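Long-range contacts in cell division control protein 4 (Saccharomyces cerevisiae, PDB 3V7D), which recognises phosphorylated targets such as the CDK inhibitor SIC1 for ubiquitination and proteasomal degradation, as the substrate-binding subunit of an SCF E3 ubiquitin ligase: residues I396-V401 with I436-F441; F386-T391 with N404-G409; F414-L419 with A427-D432; A353-L358 with S367-G372; V124-Q129 with G164-K169. The protein carries 1 engineered substitution. One frame throughout, in Å; residues are numbered along the deposited sequence.

Contact 1 (I396-V401 with I436-F441); sequences ITTFYV and IWSVNF
The innermost strands of two adjoining blades of the WD40 beta-propeller meet here, Thr397, Thr398 and Tyr400 of 396-401 leaning on Ile436, Val439, Asn440 and Phe441 of 436-441. The strands run parallel, their segment axes 2° apart and 5.6 Å from each other at closest approach, and side chains rather than backbone pairing join them. At one end Thr397 OG1 donates to Ile436 O at 2.5 Å, lying in the plane of that carbonyl. A water doubles the link, donating to Thr397 OG1 and accepting from Ile436 N. Next along, Thr398 holds OG1 anti to its backbone N (chi1 -176°), where it receives the N-H of Val439 across 3.1 Å; its methyl CG2 faces Ile436 CG2. Both strands carry a classic beta bulge at this level: Thr397 and Thr398 face Gly409 in one blade, Trp437 and Ser438 face Ala449 in the next. The first bulge lets two consecutive threonines turn toward the neighbouring blade. Further on, the ring of Tyr400 takes over. The Asn440 amide is stacked on one face, the planes 26° apart, with OD1 3.6 Å from Tyr400 CZ, and Asn440 CA makes a CH-pi contact 4.2 Å from the ring centroid. Tyr400 in turn directs its edge at a face of Phe441, a T-shaped pair with centroids 5.3 Å apart; Tyr400 CD2 lies 3.7 Å from Phe441 CE2, toward the rim. The Phe441 ring also meets Trp105, whereas the bound peptide packs on Thr397 and Trp437 at the other end of the strands.

Contact 2 (F386-T391 with N404-G409); sequences FSYHHT and NILVSG
His390 and Ser408 meet through a single hydrogen bond, NE2 to OG at 2.8 Å and nearly straight (171°). The imidazole approaches with its edge: the serine hydroxyl lies near the ring plane, and on the same rim CE1 comes within 3.7 Å of Gly409 C. Ser408 has OG between its backbone N and carbonyl carbon (chi1 53°), which turns the hydroxyl to the loop carrying the histidine. That loop follows the outermost strand of one propeller blade, 384-389, and leads into the next blade, whose second strand holds Ser408. A histidine here and a serine there match two members of the hydrogen-bonded His-Ser-Trp network known from WD40 repeats, although the ring touching Ser408 from the third strand is Tyr417.

Leu406, two residues before Ser408, supplies the apolar half. Its CB points to the preceding blade, and the leucine and Tyr388 side chains run past one another, Leu406 CD2 3.7 Å from Tyr388 CD2. The same methyl lies more loosely against Phe386, 4.4 Å from CE1. Tyr417 also touches Leu406 and meets the Tyr388 ring.

The other imidazole nitrogen, His390 ND1, is hydrogen-bonded to Ser410 OG. Gripped by a hydroxyl at each nitrogen, the buried ring is fixed in its rotation, and the buried Ser408 hydroxyl has its polarity met by the same bond.

Contact 3 (F414-L419 with A427-D432); sequences FNIYNL and ANILKD
Phe414 sets CG anti to its backbone N (chi1 -177°) and Leu430 sets CG anti to its carbonyl carbon (chi1 -63°), and the two side chains cross with a leucine methyl laid on the ring. Phe414 belongs to the third strand of a propeller blade in the WD40 fold; Leu430 lies in the loop that follows that blade's short outer strand and runs on to the innermost strand of the closing blade. Leu430 CD1 sits over the centre of the Phe414 ring, 3.4 Å from the centroid and 4° off the ring normal, a nearly ideal CH-pi contact. Val407, Leu446, Ala448 and Leu461 also touch Phe414, so the ring is packed between the two blades. An alanine at Phe414 would probably open a gap there, leaving Leu430 CD1 without the ring face it rests on and free to shift.

Beside this pair, Ile416 and Ile429 meet at about a right angle, their CD1 methyls 3.7 Å apart. The polar side of the contact runs through water. One water donates to Phe414 O at 2.9 Å and accepts from Ile429 N at 3.2 Å, so strand and loop are bridged without a direct backbone bond. A second accepts from Phe414 N and lies 2.7 Å from Ala427 O, with Asn415 OD1 also near it; it has more acceptors around it than protons to give. The amide of Asn415 is held at ND2 by Gln413 OE1, and its OD1 comes 3.5 Å from Ala427 CB.

Contact 4 (A353-L358 with S367-G372); sequences ALVGLL and SAAADG
Ala370 N donates to Leu354 O at 2.9 Å (145° at the hydrogen), in the plane of the carbonyl, and Ala368 N donates to Leu357 O at 3.1 Å (152°), tilted somewhat out of it. Between them Gly356 N reaches Ala368 O at 3.5 Å, a weak bond. The links at Gly356 and Leu357 join the innermost strand of the sixth WD repeat, 355-360, to its hairpin partner 364-369, and the Ala370-Leu354 bond extends the pairing just past their ends. Leu357 and Ala368 form an antiparallel hydrogen-bonded pair, Leu358 and Ser367 the non-hydrogen-bonded pair beside it. A type I turn runs from Ala369 to Gly372, closed by Gly372 N on Ala369 O at 3.2 Å; the backbone of Gly372 takes angles that suit glycine alone.

Side chains flank the bonds on both faces of the hairpin. On one, Leu357 CB lies 4.0 Å from Ala368 CB, and both residues go on to touch Ile396 and Phe399 of the next blade. On the other, Leu358 CD2 packs 3.8 Å from Ser367 CB, with Ile326 and Ala328 of the preceding blade against the leucine. At the turn, Ala353 CB lies 3.7 Å from Asp371 CB, and Leu354 CB meets Ala370 CB. The bound peptide packs on Leu354, Leu357 and Ala370.

Ser367 OG is hydrogen-bonded to His351 NE2 and Trp377 NE1, the His-Ser-Trp network of WD40 repeats, while Asp371 OD1 and OD2 are hydrogen-bonded to Ser373 OG and Thr352 OG1 respectively. Across the hairpin itself, then, polarity is met backbone to backbone, and the side chains contribute apolar contact.

Contact 5 (V124-Q129 with G164-K169); sequences VITCLQ and GVWALK
The strands bearing Thr126 and Trp166 run parallel, at 7° to one another, the axes of the segments coming within 5.7 Å, with Thr126 opposite Trp166 and Cys127 opposite Ala167. They are the innermost strands of the first and second WD repeats, and side chains close the distance between them. Thr126 OG1 donates to Val165 O; the modelled 2.4 Å is very short and its exact value doubtful. With CG2 anti to its carbonyl carbon, the same threonine sets that methyl over the face of the six-membered ring of Trp166, 3.5 Å from the centroid and 2° off the normal. The indole NE1 is tied to Asp140 OD1, which fixes how the ring is turned. An alanine at Trp166 would probably leave Asp140 without this N-H and the Thr126 methyl over a gap.

Cys127 can face the neighbouring blade as well because Thr126 and Cys127 form a classic beta bulge opposite Gly138. Its SG lies 3.6 Å from Leu168 CG and 4.1 Å from Val165 CG1. Gln129 OE1 lies 3.5 Å from Lys169 CA and accepts a hydrogen bond from Tyr170 N.

Around the pair, Ile125 and Leu128 pack on strand 134-139 of their own blade and on strand 435-442 of the closing blade, while Ala167 and Lys169 lean on strand 206-213 of the following one.

In the fold
Contacts 1 and 5 are the same kind of joint between innermost strands, their centres 13 Å apart, and 436-441 lies between 396-401 and 124-129: Trp437 CB comes 3.4 Å from Ile125 O. On its other flank contact 1 meets the hairpin of contact 4, where Phe399 CD1 lies 3.6 Å from Ala368 CB. The bound peptide packs on residues of all three. Contacts 2 and 3 reach contact 1 through one sheet, in which 405-410 and 413-418 follow 396-401: Thr398 O is 2.7 Å from Gly409 N, and Leu406 O 2.7 Å from Tyr417 N. Contact 3 nests inside the chain loop closed by contact 1. Contacts 2 and 5 stay about 11 Å apart at their nearest atoms.

Contact 1 (I396-V401 with I436-F441)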
# COMPACT_ATOMS: atom_id res chain seq x y z
N ILE B 396 1.39 23.36 6.07
CA ILE B 396 0.98 21.99 6.38
C ILE B 396 1.71 21.50 7.62
O ILE B 396 2.94 21.44 7.64
CB ILE B 396 1.25 21.03 5.22
CG1 ILE B 396 0.56 21.52 3.94
CG2 ILE B 396 0.76 19.62 5.57
CD1 ILE B 396 -0.94 21.70 4.09
N THR B 397 0.95 21.14 8.66
CA THR B 397 1.56 20.68 9.90
C THR B 397 1.74 19.17 9.91
O THR B 397 2.67 18.65 10.52
CB THR B 397 0.72 21.11 11.12
OG1 THR B 397 -0.65 20.72 10.91
CG2 THR B 397 0.77 22.61 11.31
N THR B 398 0.84 18.46 9.23
CA THR B 398 0.90 17.01 9.19
C THR B 398 0.07 16.45 8.04
O THR B 398 -0.90 17.07 7.60
CB THR B 398 0.40 16.38 10.53
OG1 THR B 398 0.56 14.96 10.48
CG2 THR B 398 -1.07 16.70 10.77
N PHE B 399 0.46 15.28 7.55
CA PHE B 399 -0.37 14.52 6.63
C PHE B 399 -0.02 13.05 6.71
O PHE B 399 1.04 12.68 7.20
CB PHE B 399 -0.24 15.03 5.18
CG PHE B 399 1.02 14.57 4.48
CD1 PHE B 399 2.18 15.32 4.53
CD2 PHE B 399 1.02 13.40 3.74
CE1 PHE B 399 3.32 14.91 3.87
CE2 PHE B 399 2.16 12.97 3.08
CZ PHE B 399 3.31 13.73 3.14
N TYR B 400 -0.92 12.21 6.22
CA TYR B 400 -0.64 10.79 6.12
C TYR B 400 -1.23 10.30 4.83
O TYR B 400 -2.18 10.90 4.31
CB TYR B 400 -1.22 10.02 7.31
CG TYR B 400 -0.52 8.71 7.58
CD1 TYR B 400 0.64 8.66 8.35
CD2 TYR B 400 -1.01 7.51 7.06
CE1 TYR B 400 1.28 7.46 8.60
CE2 TYR B 400 -0.37 6.30 7.31
CZ TYR B 400 0.77 6.29 8.08
OH TYR B 400 1.42 5.09 8.33
N VAL B 401 -0.68 9.22 4.28
CA VAL B 401 -1.06 8.82 2.94
C VAL B 401 -0.93 7.33 2.67
O VAL B 401 -0.07 6.64 3.23
CB VAL B 401 -0.24 9.61 1.89
CG1 VAL B 401 1.19 9.10 1.83
CG2 VAL B 401 -0.90 9.55 0.52
N ILE B 436 -4.12 20.85 13.60
CA ILE B 436 -3.94 19.40 13.50
C ILE B 436 -2.46 19.12 13.68
O ILE B 436 -1.66 19.42 12.80
CB ILE B 436 -4.39 18.86 12.14
CG1 ILE B 436 -5.74 19.46 11.74
CG2 ILE B 436 -4.43 17.33 12.16
CD1 ILE B 436 -6.88 19.05 12.65
N TRP B 437 -2.09 18.56 14.83
CA TRP B 437 -0.67 18.37 15.13
C TRP B 437 -0.11 17.11 14.48
O TRP B 437 1.02 17.10 14.01
CB TRP B 437 -0.44 18.35 16.64
CG TRP B 437 -0.82 19.63 17.32
CD1 TRP B 437 -1.73 19.79 18.33
CD2 TRP B 437 -0.32 20.94 17.02
NE1 TRP B 437 -1.81 21.12 18.68
CE2 TRP B 437 -0.96 21.85 17.89
CE3 TRP B 437 0.61 21.44 16.10
CZ2 TRP B 437 -0.70 23.21 17.87
CZ3 TRP B 437 0.87 22.80 16.08
CH2 TRP B 437 0.21 23.67 16.96
N SER B 438 -0.91 16.06 14.45
CA SER B 438 -0.45 14.80 13.89
C SER B 438 -1.62 13.96 13.42
O SER B 438 -2.64 13.86 14.10
CB SER B 438 0.37 14.03 14.93
OG SER B 438 0.96 12.88 14.36
N VAL B 439 -1.48 13.36 12.24
CA VAL B 439 -2.52 12.50 11.70
C VAL B 439 -1.92 11.18 11.20
O VAL B 439 -0.80 11.14 10.68
CB VAL B 439 -3.34 13.21 10.58
CG1 VAL B 439 -2.56 13.26 9.26
CG2 VAL B 439 -4.66 12.51 10.36
N ASN B 440 -2.66 10.10 11.40
CA ASN B 440 -2.20 8.77 11.04
C ASN B 440 -3.43 7.90 10.82
O ASN B 440 -4.41 8.02 11.55
CB ASN B 440 -1.34 8.19 12.17
CG ASN B 440 -0.53 6.96 11.75
OD1 ASN B 440 -1.06 6.04 11.13
ND2 ASN B 440 0.75 6.94 12.10
N PHE B 441 -3.40 7.06 9.80
CA PHE B 441 -4.51 6.14 9.60
C PHE B 441 -4.06 4.78 9.09
O PHE B 441 -3.02 4.65 8.44
CB PHE B 441 -5.59 6.74 8.69
CG PHE B 441 -5.17 6.91 7.26
CD1 PHE B 441 -5.27 5.86 6.35
CD2 PHE B 441 -4.69 8.13 6.81
CE1 PHE B 441 -4.89 6.02 5.03
CE2 PHE B 441 -4.30 8.30 5.48
CZ PHE B 441 -4.40 7.24 4.60
O HOH W 1 -2.44 22.70 12.25

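Contact 2 (F386-T391 with N404-G409)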
# COMPACT_ATOMS: atom_id res chain seq x y z
N PHE B 386 -0.14 14.09 -8.43
CA PHE B 386 -1.18 14.97 -7.90
C PHE B 386 -0.64 16.23 -7.22
O PHE B 386 0.54 16.31 -6.87
CB PHE B 386 -2.16 14.22 -6.98
CG PHE B 386 -1.51 13.54 -5.79
CD1 PHE B 386 -1.19 14.25 -4.64
CD2 PHE B 386 -1.28 12.17 -5.80
CE1 PHE B 386 -0.63 13.62 -3.54
CE2 PHE B 386 -0.71 11.54 -4.71
CZ PHE B 386 -0.38 12.27 -3.58
N SER B 387 -1.51 17.21 -7.06
CA SER B 387 -1.14 18.49 -6.49
C SER B 387 -2.32 19.04 -5.70
O SER B 387 -3.44 19.13 -6.21
CB SER B 387 -0.75 19.47 -7.60
OG SER B 387 -0.48 20.76 -7.08
N TYR B 388 -2.07 19.40 -4.44
CA TYR B 388 -3.12 19.97 -3.60
C TYR B 388 -2.63 21.19 -2.84
O TYR B 388 -1.43 21.37 -2.64
CB TYR B 388 -3.67 18.94 -2.62
CG TYR B 388 -4.36 17.76 -3.28
CD1 TYR B 388 -5.61 17.90 -3.87
CD2 TYR B 388 -3.75 16.51 -3.32
CE1 TYR B 388 -6.24 16.83 -4.48
CE2 TYR B 388 -4.37 15.44 -3.92
CZ TYR B 388 -5.61 15.60 -4.49
OH TYR B 388 -6.22 14.52 -5.09
N HIS B 389 -3.57 22.03 -2.41
CA HIS B 389 -3.24 23.22 -1.65
C HIS B 389 -4.36 23.55 -0.67
O HIS B 389 -5.52 23.66 -1.05
CB HIS B 389 -3.02 24.40 -2.60
CG HIS B 389 -1.89 25.29 -2.22
ND1 HIS B 389 -0.73 25.38 -2.96
CD2 HIS B 389 -1.73 26.13 -1.17
CE1 HIS B 389 0.09 26.24 -2.39
NE2 HIS B 389 -0.49 26.71 -1.30
N HIS B 390 -4.02 23.69 0.61
CA HIS B 390 -5.00 24.13 1.59
C HIS B 390 -5.39 25.57 1.28
O HIS B 390 -4.52 26.43 1.13
CB HIS B 390 -4.46 23.98 3.01
CG HIS B 390 -4.45 22.56 3.51
ND1 HIS B 390 -4.39 22.23 4.85
CD2 HIS B 390 -4.51 21.38 2.84
CE1 HIS B 390 -4.41 20.92 4.98
NE2 HIS B 390 -4.48 20.38 3.77
N THR B 391 -6.69 25.83 1.17
CA THR B 391 -7.19 27.10 0.66
C THR B 391 -6.84 28.31 1.52
O THR B 391 -6.83 29.44 1.03
CB THR B 391 -8.72 27.07 0.44
OG1 THR B 391 -9.36 26.63 1.65
CG2 THR B 391 -9.08 26.12 -0.70
N ASN B 404 -4.45 4.97 -1.81
CA ASN B 404 -5.84 5.31 -2.06
C ASN B 404 -6.30 6.64 -1.44
O ASN B 404 -7.17 7.31 -1.98
CB ASN B 404 -6.74 4.18 -1.56
CG ASN B 404 -6.62 2.93 -2.40
OD1 ASN B 404 -6.51 3.00 -3.62
ND2 ASN B 404 -6.63 1.77 -1.74
N ILE B 405 -5.69 7.02 -0.32
CA ILE B 405 -6.18 8.13 0.48
C ILE B 405 -5.06 9.06 0.93
O ILE B 405 -4.00 8.62 1.34
CB ILE B 405 -6.92 7.61 1.74
CG1 ILE B 405 -8.25 6.95 1.35
CG2 ILE B 405 -7.18 8.73 2.73
CD1 ILE B 405 -9.33 7.95 0.99
N LEU B 406 -5.32 10.37 0.84
CA LEU B 406 -4.49 11.37 1.49
C LEU B 406 -5.31 12.11 2.55
O LEU B 406 -6.42 12.56 2.28
CB LEU B 406 -3.95 12.38 0.47
CG LEU B 406 -3.31 13.67 1.00
CD1 LEU B 406 -1.99 13.37 1.69
CD2 LEU B 406 -3.12 14.72 -0.11
N VAL B 407 -4.77 12.21 3.76
CA VAL B 407 -5.36 13.03 4.80
C VAL B 407 -4.34 14.07 5.22
O VAL B 407 -3.21 13.72 5.55
CB VAL B 407 -5.77 12.20 6.04
CG1 VAL B 407 -6.35 13.11 7.11
CG2 VAL B 407 -6.78 11.13 5.66
N SER B 408 -4.71 15.35 5.18
CA SER B 408 -3.76 16.42 5.50
C SER B 408 -4.32 17.40 6.52
O SER B 408 -5.53 17.57 6.64
CB SER B 408 -3.34 17.16 4.23
OG SER B 408 -4.47 17.61 3.50
N GLY B 409 -3.43 18.05 7.26
CA GLY B 409 -3.84 18.96 8.30
C GLY B 409 -3.04 20.24 8.37
O GLY B 409 -1.83 20.27 8.10

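Contact 3 (F414-L419 with A427-D432)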
# COMPACT_ATOMS: atom_id res chain seq x y z
N PHE B 414 -8.68 20.24 7.98
CA PHE B 414 -8.46 18.81 8.05
C PHE B 414 -9.15 18.22 6.83
O PHE B 414 -10.38 18.21 6.75
CB PHE B 414 -9.05 18.26 9.35
CG PHE B 414 -8.82 16.78 9.55
CD1 PHE B 414 -7.61 16.31 10.02
CD2 PHE B 414 -9.84 15.87 9.31
CE1 PHE B 414 -7.40 14.96 10.22
CE2 PHE B 414 -9.65 14.51 9.51
CZ PHE B 414 -8.42 14.05 9.97
N ASN B 415 -8.36 17.75 5.87
CA ASN B 415 -8.88 17.31 4.58
C ASN B 415 -8.61 15.84 4.25
O ASN B 415 -7.54 15.32 4.54
CB ASN B 415 -8.31 18.19 3.46
CG ASN B 415 -8.66 19.65 3.63
OD1 ASN B 415 -9.82 20.00 3.85
ND2 ASN B 415 -7.66 20.52 3.55
N ILE B 416 -9.59 15.20 3.64
CA ILE B 416 -9.46 13.82 3.18
C ILE B 416 -9.63 13.80 1.67
O ILE B 416 -10.68 14.21 1.15
CB ILE B 416 -10.50 12.91 3.86
CG1 ILE B 416 -10.36 12.97 5.38
CG2 ILE B 416 -10.37 11.46 3.37
CD1 ILE B 416 -11.37 12.13 6.14
N TYR B 417 -8.60 13.35 0.95
CA TYR B 417 -8.65 13.32 -0.51
C TYR B 417 -8.69 11.90 -1.10
O TYR B 417 -7.95 11.02 -0.66
CB TYR B 417 -7.45 14.05 -1.11
CG TYR B 417 -7.25 15.48 -0.66
CD1 TYR B 417 -6.48 15.77 0.46
CD2 TYR B 417 -7.79 16.54 -1.38
CE1 TYR B 417 -6.27 17.07 0.87
CE2 TYR B 417 -7.59 17.85 -0.97
CZ TYR B 417 -6.83 18.11 0.15
OH TYR B 417 -6.64 19.42 0.54
N ASN B 418 -9.54 11.71 -2.10
CA ASN B 418 -9.55 10.51 -2.91
C ASN B 418 -8.45 10.62 -3.96
O ASN B 418 -8.56 11.42 -4.89
CB ASN B 418 -10.91 10.37 -3.60
CG ASN B 418 -11.04 9.10 -4.45
OD1 ASN B 418 -10.06 8.57 -4.97
ND2 ASN B 418 -12.27 8.63 -4.60
N LEU B 419 -7.39 9.82 -3.82
CA LEU B 419 -6.26 9.91 -4.74
C LEU B 419 -6.53 9.30 -6.12
O LEU B 419 -5.80 9.58 -7.07
CB LEU B 419 -5.00 9.30 -4.12
CG LEU B 419 -4.45 10.03 -2.90
CD1 LEU B 419 -3.11 9.43 -2.48
CD2 LEU B 419 -4.32 11.53 -3.17
N ALA B 427 -13.99 17.85 4.01
CA ALA B 427 -13.21 19.00 4.45
C ALA B 427 -13.61 19.47 5.85
O ALA B 427 -12.97 20.35 6.41
CB ALA B 427 -13.34 20.15 3.45
N ASN B 428 -14.67 18.88 6.41
CA ASN B 428 -15.24 19.39 7.66
C ASN B 428 -15.38 18.42 8.83
O ASN B 428 -15.98 18.76 9.85
CB ASN B 428 -16.58 20.07 7.38
CG ASN B 428 -16.42 21.33 6.56
OD1 ASN B 428 -15.80 22.30 7.01
ND2 ASN B 428 -16.96 21.32 5.35
N ILE B 429 -14.84 17.21 8.69
CA ILE B 429 -14.99 16.20 9.73
C ILE B 429 -14.47 16.67 11.09
O ILE B 429 -15.10 16.42 12.13
CB ILE B 429 -14.33 14.86 9.32
CG1 ILE B 429 -15.04 14.29 8.09
CG2 ILE B 429 -14.43 13.86 10.46
CD1 ILE B 429 -14.60 12.92 7.70
N LEU B 430 -13.33 17.35 11.09
CA LEU B 430 -12.77 17.91 12.32
C LEU B 430 -12.79 19.44 12.26
O LEU B 430 -11.81 20.11 12.59
CB LEU B 430 -11.34 17.40 12.54
CG LEU B 430 -11.21 15.89 12.75
CD1 LEU B 430 -9.76 15.50 12.98
CD2 LEU B 430 -12.09 15.44 13.91
N LYS B 431 -13.93 19.97 11.83
CA LYS B 431 -14.11 21.41 11.63
C LYS B 431 -13.79 22.23 12.88
O LYS B 431 -13.25 23.33 12.78
CB LYS B 431 -15.55 21.69 11.17
CG LYS B 431 -15.87 23.15 10.86
CD LYS B 431 -17.28 23.28 10.32
CE LYS B 431 -17.74 24.73 10.24
NZ LYS B 431 -16.86 25.54 9.34
N ASP B 432 -14.12 21.70 14.06
CA ASP B 432 -13.94 22.46 15.30
C ASP B 432 -12.48 22.52 15.77
O ASP B 432 -12.16 23.26 16.71
CB ASP B 432 -14.86 21.92 16.41
CG ASP B 432 -14.50 20.51 16.84
OD1 ASP B 432 -13.85 19.79 16.05
OD2 ASP B 432 -14.88 20.12 17.96
O HOH W 2 -12.47 16.27 6.76
O HOH W 3 -11.47 21.56 9.06
O HOH W 4 -10.67 21.57 5.83

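Contact 4 (A353-L358 with S367-G372)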
# COMPACT_ATOMS: atom_id res chain seq x y z
N ALA B 353 8.19 26.98 -0.76
CA ALA B 353 8.48 27.22 0.65
C ALA B 353 9.21 26.03 1.25
O ALA B 353 9.47 25.04 0.56
CB ALA B 353 7.19 27.50 1.41
N LEU B 354 9.54 26.13 2.54
CA LEU B 354 10.17 25.04 3.28
C LEU B 354 9.44 23.72 3.06
O LEU B 354 8.24 23.61 3.33
CB LEU B 354 10.16 25.39 4.77
CG LEU B 354 11.02 24.62 5.79
CD1 LEU B 354 11.14 25.43 7.06
CD2 LEU B 354 10.45 23.25 6.11
N VAL B 355 10.15 22.71 2.57
CA VAL B 355 9.58 21.37 2.49
C VAL B 355 10.02 20.56 3.71
O VAL B 355 11.18 20.16 3.80
CB VAL B 355 9.99 20.62 1.20
CG1 VAL B 355 9.19 19.33 1.06
CG2 VAL B 355 9.80 21.51 -0.03
N GLY B 356 9.10 20.32 4.64
CA GLY B 356 9.44 19.66 5.88
C GLY B 356 8.79 18.32 6.13
O GLY B 356 9.04 17.68 7.15
N LEU B 357 7.95 17.87 5.19
CA LEU B 357 7.22 16.62 5.38
C LEU B 357 7.30 15.71 4.16
O LEU B 357 7.02 16.14 3.04
CB LEU B 357 5.76 16.91 5.73
CG LEU B 357 5.51 17.71 7.01
CD1 LEU B 357 4.08 18.25 7.06
CD2 LEU B 357 5.80 16.86 8.23
N LEU B 358 7.66 14.45 4.39
CA LEU B 358 7.77 13.46 3.32
C LEU B 358 7.12 12.16 3.74
O LEU B 358 7.26 11.73 4.89
CB LEU B 358 9.24 13.17 2.99
CG LEU B 358 10.10 14.25 2.37
CD1 LEU B 358 11.54 13.74 2.23
CD2 LEU B 358 9.53 14.69 1.04
N SER B 367 4.99 14.95 -0.69
CA SER B 367 5.68 16.03 0.01
C SER B 367 4.74 17.19 0.32
O SER B 367 3.80 17.47 -0.45
CB SER B 367 6.85 16.53 -0.84
OG SER B 367 6.38 17.02 -2.09
N ALA B 368 4.99 17.85 1.44
CA ALA B 368 4.14 18.93 1.90
C ALA B 368 5.00 20.09 2.40
O ALA B 368 6.03 19.87 3.03
CB ALA B 368 3.21 18.44 3.00
N ALA B 369 4.57 21.31 2.12
CA ALA B 369 5.40 22.48 2.36
C ALA B 369 4.72 23.53 3.23
O ALA B 369 3.51 23.45 3.48
CB ALA B 369 5.84 23.10 1.03
N ALA B 370 5.49 24.52 3.68
CA ALA B 370 5.00 25.53 4.62
C ALA B 370 4.09 26.58 3.98
O ALA B 370 3.62 27.49 4.66
CB ALA B 370 6.18 26.21 5.33
N ASP B 371 3.87 26.47 2.68
CA ASP B 371 2.97 27.38 1.98
C ASP B 371 1.59 26.76 1.79
O ASP B 371 0.71 27.34 1.15
CB ASP B 371 3.56 27.80 0.63
CG ASP B 371 3.76 26.62 -0.30
OD1 ASP B 371 3.58 25.46 0.14
OD2 ASP B 371 4.11 26.84 -1.48
N GLY B 372 1.41 25.56 2.34
CA GLY B 372 0.14 24.86 2.25
C GLY B 372 0.01 23.95 1.05
O GLY B 372 -1.06 23.39 0.79

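Contact 5 (V124-Q129 with G164-K169)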
# COMPACT_ATOMS: atom_id res chain seq x y z
N VAL B 124 -0.13 21.68 22.48
CA VAL B 124 0.64 21.20 21.34
C VAL B 124 1.13 19.77 21.55
O VAL B 124 1.78 19.46 22.54
CB VAL B 124 1.86 22.10 21.06
CG1 VAL B 124 2.63 21.58 19.85
CG2 VAL B 124 1.43 23.54 20.84
N ILE B 125 0.80 18.90 20.60
CA ILE B 125 1.30 17.52 20.61
C ILE B 125 2.46 17.43 19.63
O ILE B 125 2.36 17.89 18.50
CB ILE B 125 0.19 16.53 20.19
CG1 ILE B 125 -1.05 16.72 21.05
CG2 ILE B 125 0.70 15.10 20.25
CD1 ILE B 125 -0.78 16.69 22.53
N THR B 126 3.57 16.84 20.07
CA THR B 126 4.80 16.88 19.29
C THR B 126 5.04 15.63 18.45
O THR B 126 5.76 15.67 17.46
CB THR B 126 6.03 17.10 20.19
OG1 THR B 126 6.16 15.99 21.09
CG2 THR B 126 5.89 18.39 20.98
N CYS B 127 4.46 14.52 18.87
CA CYS B 127 4.67 13.26 18.16
C CYS B 127 3.56 12.26 18.44
O CYS B 127 2.94 12.27 19.50
CB CYS B 127 6.04 12.67 18.51
SG CYS B 127 6.43 12.60 20.28
N LEU B 128 3.33 11.39 17.46
CA LEU B 128 2.28 10.39 17.54
C LEU B 128 2.71 9.12 16.83
O LEU B 128 3.26 9.17 15.73
CB LEU B 128 0.98 10.92 16.92
CG LEU B 128 -0.28 10.05 17.01
CD1 LEU B 128 -1.52 10.93 17.11
CD2 LEU B 128 -0.41 9.11 15.82
N GLN B 129 2.46 7.99 17.47
CA GLN B 129 2.62 6.68 16.85
C GLN B 129 1.27 5.99 16.85
O GLN B 129 0.49 6.14 17.79
CB GLN B 129 3.64 5.84 17.62
CG GLN B 129 5.08 6.26 17.44
CD GLN B 129 5.63 5.89 16.07
OE1 GLN B 129 6.16 4.79 15.88
NE2 GLN B 129 5.51 6.80 15.11
N GLY B 164 10.43 17.86 27.81
CA GLY B 164 9.40 17.57 26.83
C GLY B 164 9.77 16.40 25.93
O GLY B 164 10.95 16.18 25.65
N VAL B 165 8.77 15.66 25.49
CA VAL B 165 8.97 14.52 24.61
C VAL B 165 8.82 14.97 23.17
O VAL B 165 7.79 15.51 22.79
CB VAL B 165 7.94 13.41 24.89
CG1 VAL B 165 8.20 12.20 24.00
CG2 VAL B 165 7.96 13.02 26.36
N TRP B 166 9.85 14.74 22.35
CA TRP B 166 9.82 15.23 20.98
C TRP B 166 10.03 14.15 19.92
O TRP B 166 10.00 14.44 18.73
CB TRP B 166 10.83 16.37 20.81
CG TRP B 166 10.34 17.65 21.40
CD1 TRP B 166 10.45 18.05 22.70
CD2 TRP B 166 9.65 18.70 20.71
NE1 TRP B 166 9.87 19.28 22.87
CE2 TRP B 166 9.38 19.71 21.66
CE3 TRP B 166 9.24 18.89 19.39
CZ2 TRP B 166 8.71 20.89 21.33
CZ3 TRP B 166 8.58 20.06 19.06
CH2 TRP B 166 8.32 21.05 20.03
N ALA B 167 10.23 12.92 20.36
CA ALA B 167 10.38 11.80 19.43
C ALA B 167 9.87 10.50 20.05
O ALA B 167 10.15 10.20 21.21
CB ALA B 167 11.82 11.66 18.99
N LEU B 168 9.11 9.75 19.26
CA LEU B 168 8.53 8.48 19.70
C LEU B 168 8.65 7.43 18.61
O LEU B 168 8.46 7.73 17.43
CB LEU B 168 7.04 8.66 20.01
CG LEU B 168 6.60 9.18 21.37
CD1 LEU B 168 5.08 9.20 21.41
CD2 LEU B 168 7.16 8.31 22.48
N LYS B 169 8.94 6.20 19.00
CA LYS B 169 8.96 5.10 18.04
C LYS B 169 8.50 3.81 18.70
O LYS B 169 9.12 3.33 19.65
CB LYS B 169 10.35 4.92 17.44
CG LYS B 169 10.38 4.03 16.19
CD LYS B 169 9.82 4.77 14.98
CE LYS B 169 9.92 3.92 13.73
NZ LYS B 169 9.66 4.72 12.49